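Long-range contact in uncharacterized protein (Chondromyces crocatus, PDB 6I86), which is of unknown function but is encoded in the crocagin gene cluster and probably takes part in making this ribosomally synthesised, modified peptide: residues Y61-P73 against Y140-P154. Numbering follows the deposited sequence. Where two conformers were deposited one is given.
Sequences YFKVRCILRSSAP and YPADEGPDGIITLWP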
ATOM      1  N   TYR A  61      -4.129  -9.455   9.831  1.00 23.79           N
ATOM      2  CA  TYR A  61      -3.770  -8.071  10.103  1.00 27.59           C
ATOM      3  C   TYR A  61      -2.317  -7.873   9.706  1.00 29.49           C
ATOM      4  O   TYR A  61      -1.457  -8.676  10.080  1.00 25.44           O
ATOM      5  CB  TYR A  61      -3.958  -7.721  11.580  1.00 28.12           C
ATOM      6  CG  TYR A  61      -5.366  -7.330  11.963  1.00 35.73           C
ATOM      7  CD1 TYR A  61      -6.310  -8.293  12.289  1.00 34.90           C
ATOM      8  CD2 TYR A  61      -5.746  -5.996  12.011  1.00 36.67           C
ATOM      9  CE1 TYR A  61      -7.596  -7.939  12.649  1.00 40.14           C
ATOM     10  CE2 TYR A  61      -7.031  -5.632  12.370  1.00 36.64           C
ATOM     11  CZ  TYR A  61      -7.952  -6.607  12.687  1.00 40.79           C
ATOM     12  OH  TYR A  61      -9.234  -6.250  13.045  1.00 49.60           O
ATOM     13  N   PHE A  62      -2.042  -6.811   8.958  1.00 23.72           N
ATOM     14  CA  PHE A  62      -0.740  -6.650   8.332  1.00 24.86           C
ATOM     15  C   PHE A  62      -0.199  -5.247   8.555  1.00 25.39           C
ATOM     16  O   PHE A  62      -0.937  -4.261   8.474  1.00 24.70           O
ATOM     17  CB  PHE A  62      -0.826  -6.961   6.837  1.00 19.27           C
ATOM     18  CG  PHE A  62      -1.508  -8.266   6.545  1.00 24.82           C
ATOM     19  CD1 PHE A  62      -0.873  -9.468   6.823  1.00 18.64           C
ATOM     20  CD2 PHE A  62      -2.795  -8.294   6.033  1.00 24.24           C
ATOM     21  CE1 PHE A  62      -1.501 -10.680   6.573  1.00 24.35           C
ATOM     22  CE2 PHE A  62      -3.431  -9.504   5.778  1.00 26.54           C
ATOM     23  CZ  PHE A  62      -2.782 -10.698   6.049  1.00 24.51           C
ATOM     24  N   LYS A  63       1.098  -5.178   8.831  1.00 20.75           N
ATOM     25  CA  LYS A  63       1.802  -3.923   9.046  1.00 17.28           C
ATOM     26  C   LYS A  63       2.540  -3.562   7.763  1.00 20.77           C
ATOM     27  O   LYS A  63       3.387  -4.331   7.291  1.00 22.20           O
ATOM     28  CB  LYS A  63       2.773  -4.044  10.220  1.00 23.89           C
ATOM     29  CG  LYS A  63       3.659  -2.828  10.440  1.00 27.04           C
ATOM     30  CD  LYS A  63       4.615  -3.044  11.611  1.00 24.36           C
ATOM     31  CE  LYS A  63       3.873  -3.132  12.937  1.00 27.52           C
ATOM     32  NZ  LYS A  63       4.797  -3.389  14.079  1.00 32.71           N
ATOM     33  N   VAL A  64       2.216  -2.403   7.197  1.00 20.35           N
ATOM     34  CA  VAL A  64       2.808  -1.940   5.949  1.00 20.72           C
ATOM     35  C   VAL A  64       3.528  -0.631   6.226  1.00 22.30           C
ATOM     36  O   VAL A  64       2.908   0.347   6.659  1.00 18.95           O
ATOM     37  CB  VAL A  64       1.755  -1.760   4.844  1.00 21.36           C
ATOM     38  CG1 VAL A  64       2.422  -1.360   3.532  1.00 21.16           C
ATOM     39  CG2 VAL A  64       0.945  -3.035   4.669  1.00 20.14           C
ATOM     40  N   ARG A  65       4.835  -0.616   5.984  1.00 22.96           N
ATOM     41  CA  ARG A  65       5.627   0.600   6.085  1.00 18.17           C
ATOM     42  C   ARG A  65       5.713   1.253   4.713  1.00 18.51           C
ATOM     43  O   ARG A  65       6.010   0.585   3.718  1.00 23.06           O
ATOM     44  CB  ARG A  65       7.028   0.294   6.614  1.00 19.21           C
ATOM     45  CG  ARG A  65       7.939   1.508   6.679  1.00 22.51           C
ATOM     46  CD  ARG A  65       9.293   1.147   7.268  1.00 22.99           C
ATOM     47  NE  ARG A  65       9.170   0.560   8.601  1.00 27.90           N
ATOM     48  CZ  ARG A  65      10.056  -0.275   9.132  1.00 26.59           C
ATOM     49  NH1 ARG A  65      11.136  -0.620   8.444  1.00 30.89           N
ATOM     50  NH2 ARG A  65       9.866  -0.763  10.349  1.00 27.49           N
ATOM     51  N   CYS A  66       5.412   2.548   4.654  0.63 19.36           N
ATOM     52  CA  CYS A  66       5.497   3.318   3.422  0.63 19.07           C
ATOM     53  C   CYS A  66       6.574   4.380   3.575  0.63 17.27           C
ATOM     54  O   CYS A  66       6.614   5.091   4.585  0.63 18.06           O
ATOM     55  CB  CYS A  66       4.159   3.969   3.078  0.63 19.02           C
ATOM     56  SG  CYS A  66       4.120   4.740   1.443  0.63 22.60           S
ATOM     57  N   ILE A  67       7.444   4.486   2.574  1.00 19.63           N
ATOM     58  CA  ILE A  67       8.588   5.385   2.614  1.00 21.56           C
ATOM     59  C   ILE A  67       8.611   6.217   1.342  1.00 20.74           C
ATOM     60  O   ILE A  67       8.539   5.671   0.234  1.00 19.92           O
ATOM     61  CB  ILE A  67       9.911   4.607   2.761  1.00 23.85           C
ATOM     62  CG1 ILE A  67       9.898   3.753   4.030  1.00 22.27           C
ATOM     63  CG2 ILE A  67      11.101   5.557   2.749  1.00 17.36           C
ATOM     64  CD1 ILE A  67      10.977   2.698   4.054  1.00 18.86           C
ATOM     65  N   LEU A  68       8.704   7.533   1.502  1.00 19.25           N
ATOM     66  CA  LEU A  68       9.131   8.406   0.420  1.00 21.30           C
ATOM     67  C   LEU A  68      10.647   8.520   0.507  1.00 19.12           C
ATOM     68  O   LEU A  68      11.184   8.929   1.545  1.00 22.32           O
ATOM     69  CB  LEU A  68       8.476   9.782   0.514  1.00 16.75           C
ATOM     70  CG  LEU A  68       9.013  10.813  -0.482  1.00 21.82           C
ATOM     71  CD1 LEU A  68       8.588  10.475  -1.905  1.00 18.36           C
ATOM     72  CD2 LEU A  68       8.570  12.219  -0.107  1.00 23.00           C
ATOM     73  N   ARG A  69      11.333   8.128  -0.561  1.00 16.38           N
ATOM     74  CA  ARG A  69      12.785   8.082  -0.582  1.00 19.81           C
ATOM     75  C   ARG A  69      13.284   8.903  -1.764  1.00 20.62           C
ATOM     76  O   ARG A  69      12.574   9.096  -2.755  1.00 19.70           O
ATOM     77  CB  ARG A  69      13.289   6.630  -0.664  1.00 19.41           C
ATOM     78  CG  ARG A  69      14.682   6.410  -0.081  1.00 19.47           C
ATOM     79  CD  ARG A  69      15.123   4.953  -0.213  1.00 22.34           C
ATOM     80  NE  ARG A  69      14.543   4.072   0.804  1.00 21.01           N
ATOM     81  CZ  ARG A  69      14.879   4.073   2.092  1.00 20.67           C
ATOM     82  NH1 ARG A  69      15.808   4.905   2.545  1.00 20.23           N
ATOM     83  NH2 ARG A  69      14.291   3.228   2.929  1.00 17.85           N
ATOM     84  N   SER A  70      14.514   9.408  -1.646  1.00 18.54           N
ATOM     85  CA  SER A  70      15.063  10.243  -2.709  1.00 25.63           C
ATOM     86  C   SER A  70      15.393   9.441  -3.961  1.00 19.15           C
ATOM     87  O   SER A  70      15.483  10.021  -5.047  1.00 21.16           O
ATOM     88  CB  SER A  70      16.315  10.975  -2.225  1.00 18.43           C
ATOM     89  OG  SER A  70      17.402  10.080  -2.070  1.00 18.06           O
ATOM     90  N   SER A  71      15.583   8.133  -3.830  1.00 18.17           N
ATOM     91  CA  SER A  71      15.845   7.251  -4.960  1.00 18.44           C
ATOM     92  C   SER A  71      15.512   5.829  -4.524  1.00 21.04           C
ATOM     93  O   SER A  71      14.959   5.609  -3.441  1.00 18.40           O
ATOM     94  CB  SER A  71      17.294   7.390  -5.442  1.00 22.50           C
ATOM     95  OG  SER A  71      18.206   6.842  -4.505  1.00 24.70           O
ATOM     96  N   ALA A  72      15.845   4.860  -5.374  1.00 19.10           N
ATOM     97  CA  ALA A  72      15.648   3.463  -5.025  1.00 19.48           C
ATOM     98  C   ALA A  72      16.436   3.129  -3.757  1.00 23.53           C
ATOM     99  O   ALA A  72      17.507   3.696  -3.516  1.00 21.79           O
ATOM    100  CB  ALA A  72      16.085   2.557  -6.174  1.00 20.24           C
ATOM    101  N   PRO A  73      15.927   2.219  -2.924  1.00 19.23           N
ATOM    102  CA  PRO A  73      16.598   1.937  -1.650  1.00 15.69           C
ATOM    103  C   PRO A  73      17.972   1.324  -1.863  1.00 18.04           C
ATOM    104  O   PRO A  73      18.188   0.531  -2.782  1.00 18.85           O
ATOM    105  CB  PRO A  73      15.646   0.958  -0.952  1.00 20.49           C
ATOM    106  CG  PRO A  73      14.820   0.368  -2.053  1.00 21.86           C
ATOM    107  CD  PRO A  73      14.681   1.447  -3.081  1.00 22.43           C
ATOM    108  N   TYR A 140      -1.418  -6.778  17.202  1.00 33.26           N
ATOM    109  CA  TYR A 140      -0.278  -7.025  16.335  1.00 31.53           C
ATOM    110  C   TYR A 140       0.996  -6.773  17.130  1.00 35.08           C
ATOM    111  O   TYR A 140       1.186  -5.656  17.640  1.00 40.13           O
ATOM    112  CB  TYR A 140      -0.331  -6.127  15.097  1.00 29.02           C
ATOM    113  CG  TYR A 140       0.653  -6.490  13.996  1.00 27.72           C
ATOM    114  CD1 TYR A 140       2.014  -6.240  14.134  1.00 27.18           C
ATOM    115  CD2 TYR A 140       0.215  -7.067  12.810  1.00 28.33           C
ATOM    116  CE1 TYR A 140       2.912  -6.566  13.127  1.00 26.58           C
ATOM    117  CE2 TYR A 140       1.104  -7.394  11.798  1.00 24.95           C
ATOM    118  CZ  TYR A 140       2.451  -7.141  11.963  1.00 30.75           C
ATOM    119  OH  TYR A 140       3.343  -7.461  10.964  1.00 27.98           O
ATOM    120  N   PRO A 141       1.869  -7.766  17.282  1.00 40.48           N
ATOM    121  CA  PRO A 141       3.055  -7.594  18.134  1.00 46.19           C
ATOM    122  C   PRO A 141       3.922  -6.438  17.659  1.00 40.72           C
ATOM    123  O   PRO A 141       4.245  -6.325  16.474  1.00 33.15           O
ATOM    124  CB  PRO A 141       3.779  -8.939  18.003  1.00 48.72           C
ATOM    125  CG  PRO A 141       2.708  -9.910  17.601  1.00 49.42           C
ATOM    126  CD  PRO A 141       1.777  -9.125  16.724  1.00 36.67           C
ATOM    127  N   ALA A 142       4.307  -5.582  18.607  1.00 44.55           N
ATOM    128  CA  ALA A 142       5.039  -4.365  18.271  1.00 41.68           C
ATOM    129  C   ALA A 142       6.379  -4.663  17.610  1.00 43.68           C
ATOM    130  O   ALA A 142       6.826  -3.899  16.747  1.00 47.77           O
ATOM    131  CB  ALA A 142       5.249  -3.522  19.528  1.00 45.72           C
ATOM    132  N   ASP A 143       7.034  -5.754  17.995  1.00 38.83           N
ATOM    133  CA  ASP A 143       8.361  -6.073  17.488  1.00 41.30           C
ATOM    134  C   ASP A 143       8.330  -6.963  16.251  1.00 40.19           C
ATOM    135  O   ASP A 143       9.375  -7.492  15.860  1.00 47.56           O
ATOM    136  CB  ASP A 143       9.195  -6.739  18.584  1.00 47.54           C
ATOM    137  CG  ASP A 143       8.559  -8.011  19.106  1.00 58.24           C
ATOM    138  OD1 ASP A 143       7.385  -8.274  18.771  1.00 55.70           O
ATOM    139  OD2 ASP A 143       9.235  -8.750  19.851  1.00 65.44           O
ATOM    140  N   GLU A 144       7.169  -7.143  15.633  1.00 33.04           N
ATOM    141  CA  GLU A 144       7.047  -7.937  14.420  1.00 30.72           C
ATOM    142  C   GLU A 144       6.695  -7.039  13.243  1.00 29.85           C
ATOM    143  O   GLU A 144       6.339  -5.868  13.400  1.00 32.33           O
ATOM    144  CB  GLU A 144       6.003  -9.046  14.591  1.00 31.61           C
ATOM    145  CG  GLU A 144       6.446 -10.139  15.551  1.00 35.77           C
ATOM    146  CD  GLU A 144       5.377 -11.188  15.777  1.00 41.95           C
ATOM    147  OE1 GLU A 144       4.461 -11.298  14.935  1.00 37.21           O
ATOM    148  OE2 GLU A 144       5.458 -11.904  16.796  1.00 42.29           O
ATOM    149  N   GLY A 145       6.810  -7.608  12.048  1.00 27.77           N
ATOM    150  CA  GLY A 145       6.612  -6.859  10.833  1.00 23.29           C
ATOM    151  C   GLY A 145       7.755  -5.898  10.569  1.00 27.02           C
ATOM    152  O   GLY A 145       8.762  -5.891  11.284  1.00 25.87           O
ATOM    153  N   PRO A 146       7.624  -5.056   9.532  1.00 25.08           N
ATOM    154  CA  PRO A 146       6.450  -4.983   8.652  1.00 25.04           C
ATOM    155  C   PRO A 146       6.325  -6.172   7.701  1.00 26.72           C
ATOM    156  O   PRO A 146       7.329  -6.775   7.321  1.00 19.99           O
ATOM    157  CB  PRO A 146       6.688  -3.693   7.860  1.00 25.52           C
ATOM    158  CG  PRO A 146       8.169  -3.531   7.849  1.00 26.46           C
ATOM    159  CD  PRO A 146       8.656  -4.069   9.164  1.00 25.86           C
ATOM    160  N   ASP A 147       5.085  -6.511   7.344  1.00 17.68           N
ATOM    161  CA  ASP A 147       4.864  -7.566   6.363  1.00 18.89           C
ATOM    162  C   ASP A 147       5.273  -7.116   4.968  1.00 19.36           C
ATOM    163  O   ASP A 147       5.626  -7.951   4.126  1.00 22.32           O
ATOM    164  CB  ASP A 147       3.398  -7.997   6.383  1.00 17.76           C
ATOM    165  CG  ASP A 147       2.950  -8.464   7.754  1.00 22.67           C
ATOM    166  OD1 ASP A 147       3.203  -9.639   8.100  1.00 24.02           O
ATOM    167  OD2 ASP A 147       2.354  -7.655   8.492  1.00 21.90           O
ATOM    168  N   GLY A 148       5.240  -5.811   4.710  1.00 21.13           N
ATOM    169  CA  GLY A 148       5.678  -5.279   3.434  1.00 26.20           C
ATOM    170  C   GLY A 148       6.140  -3.845   3.585  1.00 20.96           C
ATOM    171  O   GLY A 148       5.804  -3.157   4.556  1.00 15.74           O
ATOM    172  N   ILE A 149       6.932  -3.402   2.612  1.00 20.95           N
ATOM    173  CA  ILE A 149       7.433  -2.034   2.566  1.00 20.54           C
ATOM    174  C   ILE A 149       7.159  -1.474   1.179  1.00 21.27           C
ATOM    175  O   ILE A 149       7.555  -2.076   0.173  1.00 19.75           O
ATOM    176  CB  ILE A 149       8.937  -1.955   2.896  1.00 21.02           C
ATOM    177  CG1 ILE A 149       9.220  -2.558   4.276  1.00 24.08           C
ATOM    178  CG2 ILE A 149       9.415  -0.510   2.848  1.00 18.06           C
ATOM    179  CD1 ILE A 149      10.679  -2.496   4.684  1.00 24.85           C
ATOM    180  N   ILE A 150       6.482  -0.331   1.125  1.00 20.12           N
ATOM    181  CA  ILE A 150       6.168   0.357  -0.122  1.00 18.99           C
ATOM    182  C   ILE A 150       7.027   1.611  -0.185  1.00 20.20           C
ATOM    183  O   ILE A 150       6.892   2.506   0.656  1.00 18.75           O
ATOM    184  CB  ILE A 150       4.676   0.710  -0.220  1.00 18.66           C
ATOM    185  CG1 ILE A 150       3.824  -0.519   0.091  1.00 36.24           C
ATOM    186  CG2 ILE A 150       4.350   1.240  -1.604  1.00 22.60           C
ATOM    187  CD1 ILE A 150       4.172  -1.713  -0.769  1.00 38.25           C
ATOM    188  N   THR A 151       7.905   1.682  -1.181  1.00 20.08           N
ATOM    189  CA  THR A 151       8.835   2.794  -1.310  1.00 15.93           C
ATOM    190  C   THR A 151       8.529   3.581  -2.574  1.00 21.90           C
ATOM    191  O   THR A 151       8.421   3.005  -3.662  1.00 19.43           O
ATOM    192  CB  THR A 151      10.285   2.311  -1.335  1.00 18.91           C
ATOM    193  OG1 THR A 151      10.540   1.506  -0.178  1.00 19.59           O
ATOM    194  CG2 THR A 151      11.236   3.500  -1.330  1.00 19.62           C
ATOM    195  N   LEU A 152       8.396   4.894  -2.425  1.00 15.90           N
ATOM    196  CA  LEU A 152       8.160   5.802  -3.534  1.00 18.40           C
ATOM    197  C   LEU A 152       9.394   6.664  -3.754  1.00 22.78           C
ATOM    198  O   LEU A 152      10.060   7.064  -2.795  1.00 23.29           O
ATOM    199  CB  LEU A 152       6.949   6.705  -3.264  1.00 20.80           C
ATOM    200  CG  LEU A 152       5.511   6.207  -3.440  1.00 24.36           C
ATOM    201  CD1 LEU A 152       5.185   5.033  -2.524  1.00 27.14           C
ATOM    202  CD2 LEU A 152       4.535   7.354  -3.209  1.00 21.53           C
ATOM    203  N   TRP A 153       9.698   6.947  -5.018  1.00 18.88           N
ATOM    204  CA  TRP A 153      10.686   7.963  -5.345  1.00 22.06           C
ATOM    205  C   TRP A 153      10.321   8.559  -6.695  1.00 24.81           C
ATOM    206  O   TRP A 153       9.660   7.893  -7.504  1.00 26.09           O
ATOM    207  CB  TRP A 153      12.126   7.410  -5.337  1.00 19.77           C
ATOM    208  CG  TRP A 153      12.480   6.352  -6.339  1.00 25.76           C
ATOM    209  CD1 TRP A 153      13.068   6.542  -7.554  1.00 27.52           C
ATOM    210  CD2 TRP A 153      12.326   4.935  -6.185  1.00 19.03           C
ATOM    211  NE1 TRP A 153      13.268   5.335  -8.177  1.00 22.44           N
ATOM    212  CE2 TRP A 153      12.820   4.332  -7.358  1.00 20.82           C
ATOM    213  CE3 TRP A 153      11.805   4.121  -5.175  1.00 17.47           C
ATOM    214  CZ2 TRP A 153      12.807   2.951  -7.551  1.00 25.27           C
ATOM    215  CZ3 TRP A 153      11.794   2.748  -5.366  1.00 22.52           C
ATOM    216  CH2 TRP A 153      12.293   2.177  -6.543  1.00 19.50           C
ATOM    217  N   PRO A 154      10.700   9.813  -6.956  1.00 28.09           N
ATOM    218  CA  PRO A 154      10.159  10.525  -8.122  1.00 34.53           C
ATOM    219  C   PRO A 154      10.451   9.803  -9.428  1.00 41.87           C
ATOM    220  O   PRO A 154      11.566   9.333  -9.667  1.00 32.03           O
ATOM    221  CB  PRO A 154      10.871  11.884  -8.068  1.00 37.35           C
ATOM    222  CG  PRO A 154      11.260  12.048  -6.640  1.00 37.57           C
ATOM    223  CD  PRO A 154      11.604  10.668  -6.168  1.00 27.02           C
TER
HETATM  224  O   HOH W   1      13.003   1.427   1.055  1.00 18.54           O
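The carboxylate and backbone N of D147 together grip K63 just before strand 148-154 begins: OD2 accepts a hydrogen bond from K63 N at 2.8 Å through the anti lone pair, while D147 N returns a bond to K63 O. Y140 OH donates a second hydrogen bond to OD2 at 2.7 Å from above the carboxylate plane, and OD1 is hydrogen-bonded to H131, holding the short aspartate by both oxygens. The carboxylate stands almost perpendicular to the F62 ring, at whose edge it lies. With chi1 at 174°, K63 extends away from its own N and bends at chi3, which takes its aliphatic chain past P146 to the Y140 ring and lets NZ bond E144 O at 3.0 Å. R65 lays one guanidinium face over P146 CG, 4.0 Å from the plane, and its NH2 forms a salt bridge with E9. Farther along, V64 CG1 packs on I150 CG1 on one face of the sheet, and I67 CD1 on I149 CG2 at 3.8 Å on the other; beta-branched residues suit such extended chain. At the far end A72 CA sits 3.6 Å from the centre of the W153 six-membered ring, 4° off its normal, a CH-pi contact. Backbone bonds from R65 to G148 and I150, I67 to I150 and L152, and R69 to L152 make this a parallel pair within the mixed five-stranded sheet.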